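Side-chain contacts in DUTPase (Staphylococcus phage 11, PDB 4GV8), which hydrolyses dUTP to dUMP and pyrophosphate as a homotrimeric jelly-roll enzyme, and is a moonlighting protein of the phage: residues L5-L10 / R15-N20; Y27-A32 / G59-R64; S65-S68 / H72-I75. All blocks are in the same frame, centred on the assembly; numbering follows the deposited sequence.

Interaction 1: residues L5-L10 / R15-N20. With DUP (2'-deoxyuridine 5'-alpha,beta-imido-triphosphate), chain L.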
loop_
_atom_site.group_PDB
_atom_site.type_symbol
_atom_site.label_atom_id
_atom_site.label_comp_id
_atom_site.label_asym_id
_atom_site.label_seq_id
_atom_site.Cartn_x
_atom_site.Cartn_y
_atom_site.Cartn_z
ATOM N N LEU B 5 -14.007 9.003 19.350
ATOM C CA LEU B 5 -14.475 8.616 18.008
ATOM C C LEU B 5 -15.776 7.789 18.111
ATOM O O LEU B 5 -15.829 6.745 18.769
ATOM C CB LEU B 5 -13.399 7.845 17.268
ATOM C CG LEU B 5 -13.748 7.287 15.881
ATOM C CD1 LEU B 5 -14.094 8.386 14.869
ATOM C CD2 LEU B 5 -12.575 6.415 15.456
ATOM N N GLN B 6 -16.839 8.287 17.480
ATOM C CA GLN B 6 -18.092 7.537 17.419
ATOM C C GLN B 6 -17.995 6.335 16.501
ATOM O O GLN B 6 -17.518 6.447 15.349
ATOM C CB GLN B 6 -19.228 8.423 16.923
ATOM C CG GLN B 6 -19.586 9.555 17.866
ATOM C CD GLN B 6 -20.735 10.356 17.292
ATOM O OE1 GLN B 6 -21.893 10.147 17.645
ATOM N NE2 GLN B 6 -20.424 11.231 16.361
ATOM N N VAL B 7 -18.472 5.198 17.005
ATOM C CA VAL B 7 -18.549 3.952 16.257
ATOM C C VAL B 7 -19.986 3.411 16.328
ATOM O O VAL B 7 -20.575 3.322 17.406
ATOM C CB VAL B 7 -17.559 2.901 16.835
ATOM C CG1 VAL B 7 -17.599 1.610 16.020
ATOM C CG2 VAL B 7 -16.138 3.475 16.948
ATOM N N ARG B 8 -20.548 3.047 15.175
ATOM C CA ARG B 8 -21.808 2.275 15.116
ATOM C C ARG B 8 -21.529 0.842 14.699
ATOM O O ARG B 8 -20.839 0.632 13.706
ATOM C CB ARG B 8 -22.801 2.880 14.098
ATOM C CG ARG B 8 -23.570 4.060 14.624
ATOM C CD ARG B 8 -24.487 4.712 13.612
ATOM N NE ARG B 8 -25.338 3.751 12.926
ATOM C CZ ARG B 8 -25.456 3.661 11.602
ATOM N NH1 ARG B 8 -24.806 4.492 10.754
ATOM N NH2 ARG B 8 -26.232 2.734 11.110
ATOM N N LEU B 9 -22.055 -0.131 15.460
ATOM C CA LEU B 9 -22.063 -1.518 15.074
ATOM C C LEU B 9 -23.343 -1.737 14.265
ATOM O O LEU B 9 -24.423 -1.316 14.686
ATOM C CB LEU B 9 -21.946 -2.417 16.314
ATOM C CG LEU B 9 -20.733 -2.205 17.243
ATOM C CD1 LEU B 9 -20.700 -3.302 18.302
ATOM C CD2 LEU B 9 -19.392 -2.190 16.482
ATOM N N LEU B 10 -23.231 -2.333 13.080
ATOM C CA LEU B 10 -24.389 -2.385 12.124
ATOM C C LEU B 10 -25.078 -3.736 12.097
ATOM O O LEU B 10 -26.139 -3.907 11.480
ATOM C CB LEU B 10 -23.996 -1.947 10.702
ATOM C CG LEU B 10 -23.223 -0.581 10.623
ATOM C CD1 LEU B 10 -22.526 -0.388 9.253
ATOM C CD2 LEU B 10 -24.113 0.610 10.996
ATOM N N ARG B 15 -18.129 -6.077 15.699
ATOM C CA ARG B 15 -17.409 -6.058 16.944
ATOM C C ARG B 15 -16.686 -4.763 17.032
ATOM O O ARG B 15 -16.074 -4.328 16.042
ATOM C CB ARG B 15 -16.384 -7.166 17.006
ATOM C CG ARG B 15 -15.649 -7.144 18.330
ATOM C CD ARG B 15 -14.757 -8.346 18.456
ATOM N NE ARG B 15 -13.841 -8.166 19.572
ATOM C CZ ARG B 15 -12.962 -9.083 19.977
ATOM N NH1 ARG B 15 -12.871 -10.271 19.364
ATOM N NH2 ARG B 15 -12.164 -8.807 21.001
ATOM N N MET B 16 -16.744 -4.163 18.214
ATOM C CA MET B 16 -16.056 -2.913 18.471
ATOM C C MET B 16 -14.583 -3.076 18.082
ATOM O O MET B 16 -13.927 -4.026 18.525
ATOM C CB MET B 16 -16.180 -2.517 19.974
ATOM C CG MET B 16 -17.426 -1.713 20.281
ATOM S SD MET B 16 -17.691 -0.212 19.298
ATOM C CE MET B 16 -16.744 0.987 20.248
ATOM N N PRO B 17 -14.070 -2.187 17.216
ATOM C CA PRO B 17 -12.612 -2.182 17.018
ATOM C C PRO B 17 -11.834 -2.076 18.338
ATOM O O PRO B 17 -12.373 -1.690 19.368
ATOM C CB PRO B 17 -12.377 -0.932 16.193
ATOM C CG PRO B 17 -13.662 -0.744 15.456
ATOM C CD PRO B 17 -14.738 -1.140 16.416
ATOM N N GLU B 18 -10.557 -2.407 18.284
ATOM C CA GLU B 18 -9.793 -2.706 19.493
ATOM C C GLU B 18 -8.334 -2.327 19.329
ATOM O O GLU B 18 -7.667 -2.793 18.406
ATOM C CB GLU B 18 -9.861 -4.209 19.707
ATOM C CG GLU B 18 -9.988 -4.679 21.130
ATOM C CD GLU B 18 -9.964 -6.193 21.174
ATOM O OE1 GLU B 18 -9.222 -6.815 20.364
ATOM O OE2 GLU B 18 -10.698 -6.762 22.008
ATOM N N ARG B 19 -7.835 -1.525 20.254
ATOM C CA ARG B 19 -6.412 -1.164 20.317
ATOM C C ARG B 19 -5.629 -2.110 21.179
ATOM O O ARG B 19 -5.916 -2.229 22.397
ATOM C CB ARG B 19 -6.257 0.191 20.942
ATOM C CG ARG B 19 -6.876 1.239 20.094
ATOM C CD ARG B 19 -6.683 2.566 20.752
ATOM N NE ARG B 19 -5.285 2.912 20.809
ATOM C CZ ARG B 19 -4.812 3.938 21.512
ATOM N NH1 ARG B 19 -5.630 4.734 22.218
ATOM N NH2 ARG B 19 -3.504 4.169 21.520
ATOM N N ASN B 20 -4.613 -2.718 20.558
ATOM C CA ASN B 20 -3.768 -3.735 21.194
ATOM C C ASN B 20 -3.095 -3.160 22.479
ATOM O O ASN B 20 -3.316 -3.680 23.577
ATOM C CB ASN B 20 -2.792 -4.315 20.128
ATOM C CG ASN B 20 -1.894 -5.466 20.634
ATOM O OD1 ASN B 20 -1.862 -5.799 21.819
ATOM N ND2 ASN B 20 -1.125 -6.061 19.704
HETATM O O4 DUP L . 6.319 -4.285 7.872
HETATM C C4 DUP L . 6.402 -4.220 9.208
HETATM C C5 DUP L . 5.266 -4.057 9.992
HETATM C C6 DUP L . 5.380 -4.009 11.391
HETATM N N3 DUP L . 7.595 -4.315 9.812
HETATM C C2 DUP L . 7.684 -4.297 11.186
HETATM O O2 DUP L . 8.922 -4.401 11.748
HETATM N N1 DUP L . 6.583 -4.166 11.975
HETATM C "C1'" DUP L . 6.682 -4.157 13.448
HETATM C "C2'" DUP L . 6.442 -2.762 13.981
HETATM C "C3'" DUP L . 5.029 -2.807 14.537
HETATM O "O3'" DUP L . 4.922 -1.897 15.637
HETATM O "O4'" DUP L . 5.670 -5.049 13.974
HETATM C "C4'" DUP L . 4.802 -4.303 14.872
HETATM C "C5'" DUP L . 3.362 -4.791 14.743
HETATM O "O5'" DUP L . 2.690 -4.312 13.561
HETATM P PA DUP L . 1.152 -4.779 13.328
HETATM O O1A DUP L . 0.865 -4.400 11.892
HETATM O O2A DUP L . 0.230 -4.301 14.400
HETATM N N3A DUP L . 1.303 -6.460 13.383
HETATM P PB DUP L . 0.266 -7.574 14.121
HETATM O O1B DUP L . -1.040 -6.837 14.390
HETATM O O2B DUP L . 0.188 -8.802 13.226
HETATM O O3B DUP L . 1.002 -7.934 15.545
HETATM P PG DUP L . 0.898 -7.247 17.056
HETATM O O2G DUP L . 0.098 -5.937 17.004
HETATM O O1G DUP L . 0.106 -8.351 17.633
HETATM O O3G DUP L . 2.347 -7.148 17.419
#
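Met16 lays its sulfur between two side chains of the strand 4-9: SD is 3.8 Å from Val7 CG1 and equally 3.8 Å from Leu9 CD2. The thioether gets there by bending twice, at chi2 (-54°) and again at chi3 (-86°), which curls it back over the strand and brings the terminal methyl CE to 4.0 Å from Val7 CB. Leu9 meets it at roughly a right angle and also covers the backbone, with CD2 3.7 Å from Met16 N. Beside this knot, Pro17 runs alongside Val7, head to tail, and touches its CG1 with the ring carbon CD. Val7 and Leu9, two residues apart, face the incoming loop together. In the jelly-roll of this dUTPase the strand 4-9 lies at the subunit interface, between 49-52, antiparallel to it, and a parallel strand of the second subunit. No hydrogen bond crosses between the two segments. The outer side is looser and polar. Arg15 stretches out in an extended chain whose CB points off the strand; its NH2 pairs with Glu18 OE2 at 2.7 Å, a salt bridge whose hydrogen bond is bent and weak, and Phe30 takes a cation-pi contact from it. Beyond the short strand 18-19, Asn20 leaves the packing altogether and donates from ND2 to the gamma-phosphate oxygen O2G of the nucleotide at 3.0 Å.

Interaction 2: residues Y27-A32 / G59-R64. With DUP (2'-deoxyuridine 5'-alpha,beta-imido-triphosphate), chain L.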
loop_
_atom_site.group_PDB
_atom_site.type_symbol
_atom_site.label_atom_id
_atom_site.label_comp_id
_atom_site.label_asym_id
_atom_site.label_seq_id
_atom_site.Cartn_x
_atom_site.Cartn_y
_atom_site.Cartn_z
ATOM N N TYR B 27 -6.512 0.743 15.615
ATOM C CA TYR B 27 -7.639 -0.044 16.136
ATOM C C TYR B 27 -7.809 -1.243 15.194
ATOM O O TYR B 27 -8.002 -1.096 13.977
ATOM C CB TYR B 27 -8.937 0.761 16.197
ATOM C CG TYR B 27 -8.769 2.095 16.863
ATOM C CD1 TYR B 27 -9.197 2.274 18.166
ATOM C CD2 TYR B 27 -8.148 3.158 16.206
ATOM C CE1 TYR B 27 -9.040 3.471 18.797
ATOM C CE2 TYR B 27 -7.968 4.379 16.839
ATOM C CZ TYR B 27 -8.452 4.536 18.127
ATOM O OH TYR B 27 -8.278 5.715 18.792
ATOM N N ASP B 28 -7.668 -2.428 15.773
ATOM C CA ASP B 28 -7.870 -3.659 15.064
ATOM C C ASP B 28 -9.329 -3.823 14.710
ATOM O O ASP B 28 -10.229 -3.490 15.461
ATOM C CB ASP B 28 -7.320 -4.829 15.858
ATOM C CG ASP B 28 -5.795 -4.862 15.860
ATOM O OD1 ASP B 28 -5.153 -4.586 14.800
ATOM O OD2 ASP B 28 -5.243 -5.212 16.909
ATOM N N ILE B 29 -9.525 -4.288 13.490
ATOM C CA ILE B 29 -10.814 -4.341 12.848
ATOM C C ILE B 29 -11.098 -5.819 12.544
ATOM O O ILE B 29 -10.205 -6.541 12.061
ATOM C CB ILE B 29 -10.810 -3.540 11.527
ATOM C CG1 ILE B 29 -10.547 -2.061 11.767
ATOM C CG2 ILE B 29 -12.130 -3.704 10.815
ATOM C CD1 ILE B 29 -11.778 -1.317 12.303
ATOM N N PHE B 30 -12.360 -6.224 12.774
ATOM C CA PHE B 30 -12.788 -7.622 12.682
ATOM C C PHE B 30 -13.733 -7.859 11.530
ATOM O O PHE B 30 -14.561 -7.020 11.215
ATOM C CB PHE B 30 -13.430 -8.103 13.999
ATOM C CG PHE B 30 -12.578 -7.878 15.213
ATOM C CD1 PHE B 30 -11.777 -8.882 15.705
ATOM C CD2 PHE B 30 -12.592 -6.649 15.862
ATOM C CE1 PHE B 30 -10.983 -8.679 16.801
ATOM C CE2 PHE B 30 -11.778 -6.424 16.961
ATOM C CZ PHE B 30 -10.969 -7.434 17.428
ATOM N N SER B 31 -13.607 -9.034 10.915
ATOM C CA SER B 31 -14.515 -9.446 9.864
ATOM C C SER B 31 -15.926 -9.727 10.437
ATOM O O SER B 31 -16.053 -10.356 11.468
ATOM C CB SER B 31 -13.990 -10.705 9.157
ATOM O OG SER B 31 -14.853 -11.066 8.100
ATOM N N ALA B 32 -16.957 -9.231 9.756
ATOM C CA ALA B 32 -18.326 -9.574 10.050
ATOM C C ALA B 32 -18.788 -10.708 9.135
ATOM O O ALA B 32 -19.964 -11.040 9.165
ATOM C CB ALA B 32 -19.228 -8.367 9.853
ATOM N N GLY B 59 -8.966 8.194 7.841
ATOM C CA GLY B 59 -8.721 6.879 8.336
ATOM C C GLY B 59 -7.998 6.088 7.243
ATOM O O GLY B 59 -8.264 6.202 6.033
ATOM N N LEU B 60 -7.067 5.278 7.679
ATOM C CA LEU B 60 -6.351 4.348 6.807
ATOM C C LEU B 60 -6.677 2.951 7.270
ATOM O O LEU B 60 -6.257 2.502 8.357
ATOM C CB LEU B 60 -4.868 4.599 6.910
ATOM C CG LEU B 60 -4.430 6.025 6.531
ATOM C CD1 LEU B 60 -2.955 6.134 6.929
ATOM C CD2 LEU B 60 -4.711 6.317 5.042
ATOM N N LEU B 61 -7.471 2.280 6.457
ATOM C CA LEU B 61 -7.889 0.951 6.752
ATOM C C LEU B 61 -6.877 0.013 6.069
ATOM O O LEU B 61 -6.827 -0.104 4.839
ATOM C CB LEU B 61 -9.331 0.744 6.234
ATOM C CG LEU B 61 -9.975 -0.621 6.419
ATOM C CD1 LEU B 61 -10.085 -0.940 7.897
ATOM C CD2 LEU B 61 -11.318 -0.666 5.684
ATOM N N THR B 62 -6.095 -0.676 6.890
ATOM C CA THR B 62 -4.812 -1.163 6.462
ATOM C C THR B 62 -4.465 -2.533 7.042
ATOM O O THR B 62 -5.079 -3.043 7.997
ATOM C CB THR B 62 -3.750 -0.069 6.811
ATOM O OG1 THR B 62 -2.587 -0.259 5.980
ATOM C CG2 THR B 62 -3.426 -0.019 8.297
ATOM N N SER B 63 -3.489 -3.152 6.432
ATOM C CA SER B 63 -3.093 -4.518 6.783
ATOM C C SER B 63 -2.458 -4.601 8.190
ATOM O O SER B 63 -1.923 -3.600 8.714
ATOM C CB SER B 63 -2.064 -5.021 5.755
ATOM O OG SER B 63 -0.792 -4.298 5.901
ATOM N N ARG B 64 -2.508 -5.810 8.760
ATOM C CA ARG B 64 -1.708 -6.207 9.924
ATOM C C ARG B 64 -0.481 -6.952 9.413
ATOM O O ARG B 64 -0.564 -7.691 8.422
ATOM C CB ARG B 64 -2.534 -7.082 10.878
ATOM C CG ARG B 64 -3.798 -6.371 11.382
ATOM C CD ARG B 64 -4.587 -7.213 12.401
ATOM N NE ARG B 64 -3.717 -7.638 13.471
ATOM C CZ ARG B 64 -3.738 -8.836 14.033
ATOM N NH1 ARG B 64 -4.639 -9.722 13.641
ATOM N NH2 ARG B 64 -2.895 -9.120 15.027
HETATM O O4 DUP L . 6.319 -4.285 7.872
HETATM C C4 DUP L . 6.402 -4.220 9.208
HETATM C C5 DUP L . 5.266 -4.057 9.992
HETATM C C6 DUP L . 5.380 -4.009 11.391
HETATM N N3 DUP L . 7.595 -4.315 9.812
HETATM C C2 DUP L . 7.684 -4.297 11.186
HETATM O O2 DUP L . 8.922 -4.401 11.748
HETATM N N1 DUP L . 6.583 -4.166 11.975
HETATM C "C1'" DUP L . 6.682 -4.157 13.448
HETATM C "C2'" DUP L . 6.442 -2.762 13.981
HETATM C "C3'" DUP L . 5.029 -2.807 14.537
HETATM O "O3'" DUP L . 4.922 -1.897 15.637
HETATM O "O4'" DUP L . 5.670 -5.049 13.974
HETATM C "C4'" DUP L . 4.802 -4.303 14.872
HETATM C "C5'" DUP L . 3.362 -4.791 14.743
HETATM O "O5'" DUP L . 2.690 -4.312 13.561
HETATM P PA DUP L . 1.152 -4.779 13.328
HETATM O O1A DUP L . 0.865 -4.400 11.892
HETATM O O2A DUP L . 0.230 -4.301 14.400
HETATM N N3A DUP L . 1.303 -6.460 13.383
HETATM P PB DUP L . 0.266 -7.574 14.121
HETATM O O1B DUP L . -1.040 -6.837 14.390
HETATM O O2B DUP L . 0.188 -8.802 13.226
HETATM O O3B DUP L . 1.002 -7.934 15.545
HETATM P PG DUP L . 0.898 -7.247 17.056
HETATM O O2G DUP L . 0.098 -5.937 17.004
HETATM O O1G DUP L . 0.106 -8.351 17.633
HETATM O O3G DUP L . 2.347 -7.148 17.419
#
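The triphosphate end of the active site is where Asp28 meets Arg64, the carboxylate coming from strand 26-30 and the guanidinium from just beyond strand 57-63. Asp28 OD1 lies 3.6 Å from both Arg64 CD and Arg64 NE; the two side chains cross at about a right angle, and their flat groups are turned 60° against each other. No N-H points at this oxygen, so the long salt bridge is one of charge alone. The N-H groups of NE and NH2 go to the nucleotide: O1B of the beta-phosphate lies at the guanidinium edge, 2.9 Å from Arg64 NE and 3.0 Å from Arg64 NH2. A bend at chi3 (53°) swings the guanidinium round to present that edge, while NH1 is held by the carbonyl of Lys133. Arg64 begins the Arg-Ser-Gly sequence of the second conserved dUTPase motif and is the N-cap of helix 65-70; Asp28 belongs to the first. A magnesium ion stands about 4 Å from the Asp28 side chain, consistent with an approach through water. Strands 26-30 and 57-63 are not neighbours in the sheet: strand 133-141 runs between them. At its other end the contact is apolar: the side chains of Ile29 and Leu61 cross, with Ile29 CG1 and Leu61 CD1 4.1 Å apart. Leu61 also touches another bound nucleotide.

Interaction 3: residues S65-S68 / H72-I75. With DUP (2'-deoxyuridine 5'-alpha,beta-imido-triphosphate), chain L.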
loop_
_atom_site.group_PDB
_atom_site.type_symbol
_atom_site.label_atom_id
_atom_site.label_comp_id
_atom_site.label_asym_id
_atom_site.label_seq_id
_atom_site.Cartn_x
_atom_site.Cartn_y
_atom_site.Cartn_z
ATOM N N SER B 65 0.669 -6.737 10.044
ATOM C CA SER B 65 1.914 -7.351 9.524
ATOM C C SER B 65 1.981 -8.894 9.622
ATOM O O SER B 65 2.679 -9.542 8.806
ATOM C CB SER B 65 3.147 -6.757 10.203
ATOM O OG SER B 65 3.261 -7.170 11.561
ATOM N N GLY B 66 1.270 -9.477 10.604
ATOM C CA GLY B 66 1.244 -10.928 10.746
ATOM C C GLY B 66 0.421 -11.535 9.612
ATOM O O GLY B 66 0.902 -12.408 8.866
ATOM N N VAL B 67 -0.791 -11.063 9.427
ATOM C CA VAL B 67 -1.614 -11.563 8.291
ATOM C C VAL B 67 -0.873 -11.357 6.966
ATOM O O VAL B 67 -0.717 -12.254 6.103
ATOM C CB VAL B 67 -2.962 -10.831 8.206
ATOM C CG1 VAL B 67 -3.677 -11.222 6.898
ATOM C CG2 VAL B 67 -3.828 -11.127 9.448
ATOM N N SER B 68 -0.349 -10.158 6.833
ATOM C CA SER B 68 0.307 -9.754 5.572
ATOM C C SER B 68 1.548 -10.608 5.215
ATOM O O SER B 68 1.716 -11.071 4.079
ATOM C CB SER B 68 0.673 -8.259 5.722
ATOM O OG SER B 68 1.333 -7.780 4.591
ATOM N N HIS B 72 -1.124 -15.026 1.797
ATOM C CA HIS B 72 -1.253 -14.370 0.480
ATOM C C HIS B 72 -2.315 -13.350 0.428
ATOM O O HIS B 72 -2.642 -12.854 -0.669
ATOM C CB HIS B 72 -1.528 -15.450 -0.561
ATOM C CG HIS B 72 -0.341 -16.311 -0.801
ATOM N ND1 HIS B 72 0.786 -15.835 -1.390
ATOM C CD2 HIS B 72 -0.090 -17.642 -0.454
ATOM C CE1 HIS B 72 1.673 -16.830 -1.480
ATOM N NE2 HIS B 72 1.142 -17.938 -0.892
ATOM N N LEU B 73 -2.903 -13.062 1.592
ATOM C CA LEU B 73 -4.010 -12.123 1.690
ATOM C C LEU B 73 -3.483 -10.703 1.709
ATOM O O LEU B 73 -2.823 -10.296 2.674
ATOM C CB LEU B 73 -4.823 -12.411 2.920
ATOM C CG LEU B 73 -5.560 -13.751 2.977
ATOM C CD1 LEU B 73 -6.202 -13.842 4.357
ATOM C CD2 LEU B 73 -6.594 -13.931 1.848
ATOM N N VAL B 74 -3.745 -9.985 0.610
ATOM C CA VAL B 74 -3.247 -8.627 0.352
ATOM C C VAL B 74 -4.460 -7.707 0.498
ATOM O O VAL B 74 -5.447 -7.809 -0.233
ATOM C CB VAL B 74 -2.621 -8.450 -1.075
ATOM C CG1 VAL B 74 -2.124 -7.010 -1.325
ATOM C CG2 VAL B 74 -1.487 -9.450 -1.343
ATOM N N ILE B 75 -4.357 -6.779 1.444
ATOM C CA ILE B 75 -5.307 -5.745 1.642
ATOM C C ILE B 75 -4.767 -4.434 1.049
ATOM O O ILE B 75 -3.677 -3.965 1.446
ATOM C CB ILE B 75 -5.658 -5.548 3.162
ATOM C CG1 ILE B 75 -6.301 -6.851 3.725
ATOM C CG2 ILE B 75 -6.494 -4.258 3.379
ATOM C CD1 ILE B 75 -6.383 -6.932 5.245
HETATM O O4 DUP L . 6.319 -4.285 7.872
HETATM C C4 DUP L . 6.402 -4.220 9.208
HETATM C C5 DUP L . 5.266 -4.057 9.992
HETATM C C6 DUP L . 5.380 -4.009 11.391
HETATM N N3 DUP L . 7.595 -4.315 9.812
HETATM C C2 DUP L . 7.684 -4.297 11.186
HETATM O O2 DUP L . 8.922 -4.401 11.748
HETATM N N1 DUP L . 6.583 -4.166 11.975
HETATM C "C1'" DUP L . 6.682 -4.157 13.448
HETATM C "C2'" DUP L . 6.442 -2.762 13.981
HETATM C "C3'" DUP L . 5.029 -2.807 14.537
HETATM O "O3'" DUP L . 4.922 -1.897 15.637
HETATM O "O4'" DUP L . 5.670 -5.049 13.974
HETATM C "C4'" DUP L . 4.802 -4.303 14.872
HETATM C "C5'" DUP L . 3.362 -4.791 14.743
HETATM O "O5'" DUP L . 2.690 -4.312 13.561
HETATM P PA DUP L . 1.152 -4.779 13.328
HETATM O O1A DUP L . 0.865 -4.400 11.892
HETATM O O2A DUP L . 0.230 -4.301 14.400
HETATM N N3A DUP L . 1.303 -6.460 13.383
HETATM P PB DUP L . 0.266 -7.574 14.121
HETATM O O1B DUP L . -1.040 -6.837 14.390
HETATM O O2B DUP L . 0.188 -8.802 13.226
HETATM O O3B DUP L . 1.002 -7.934 15.545
HETATM P PG DUP L . 0.898 -7.247 17.056
HETATM O O2G DUP L . 0.098 -5.937 17.004
HETATM O O1G DUP L . 0.106 -8.351 17.633
HETATM O O3G DUP L . 2.347 -7.148 17.419
HETATM O O HOH W 1 -0.082 -10.536 2.016
#
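Val67 and Leu73 carry most of this contact, where the short helix 65-70 folds back on the strand that follows it. Val67 points toward the strand; its CG1, anti to the backbone N (chi1 171°), comes to 4.3 Å from Leu73 CB, and both residues also rest on Ile110. Ser68, the third in buried surface, turns its CB away and contributes backbone instead: its CA lies 4.3 Å from Leu73 O. The two segments are not joined by a direct hydrogen bond. A water bridges them, 2.8 Å from Ser68 O and 2.8 Å from Leu73 O, while the Ser68 hydroxyl is taken up by Asn91 of the second subunit and its carbonyl oxygen also by Lys42 there. The other end of the helix works on the nucleotide. Ser65 N donates to O1A of the alpha-phosphate at 3.0 Å. Gly66 N donates to O2B of the beta-phosphate at 2.9 Å. Ser65 OG accepts from the imido nitrogen N3A at 2.8 Å, with an N-H...O angle of 157°. In dUTP that bridging atom is an oxygen without hydrogen, so the hydroxyl could bond to it only as donor. The helix dipole would probably favour negative charge at this end; and Ser65 N and Gly66 N, in the first turn, have no carbonyl of the helix to bond and can take the phosphate oxygens.

Overall arrangement
Interactions 2 and 3 are buried, and their segments follow directly along the chain, Arg64 closing one just before Ser65 opens the other; interaction 1 lies nearer the surface, its centre about 14 Å from the centre of the chain. Interactions 1 and 2 meet side by side, since strands 18-19 and 26-30 are neighbours in one sheet, whereas interactions 1 and 3 do not touch. All three have an apolar part, and none has a direct hydrogen bond between its segments. They differ in what accompanies it: a surface ion pair in the first, a charge pair facing phosphate in the second, water and helix N-H groups in the third. The three converge on one triphosphate.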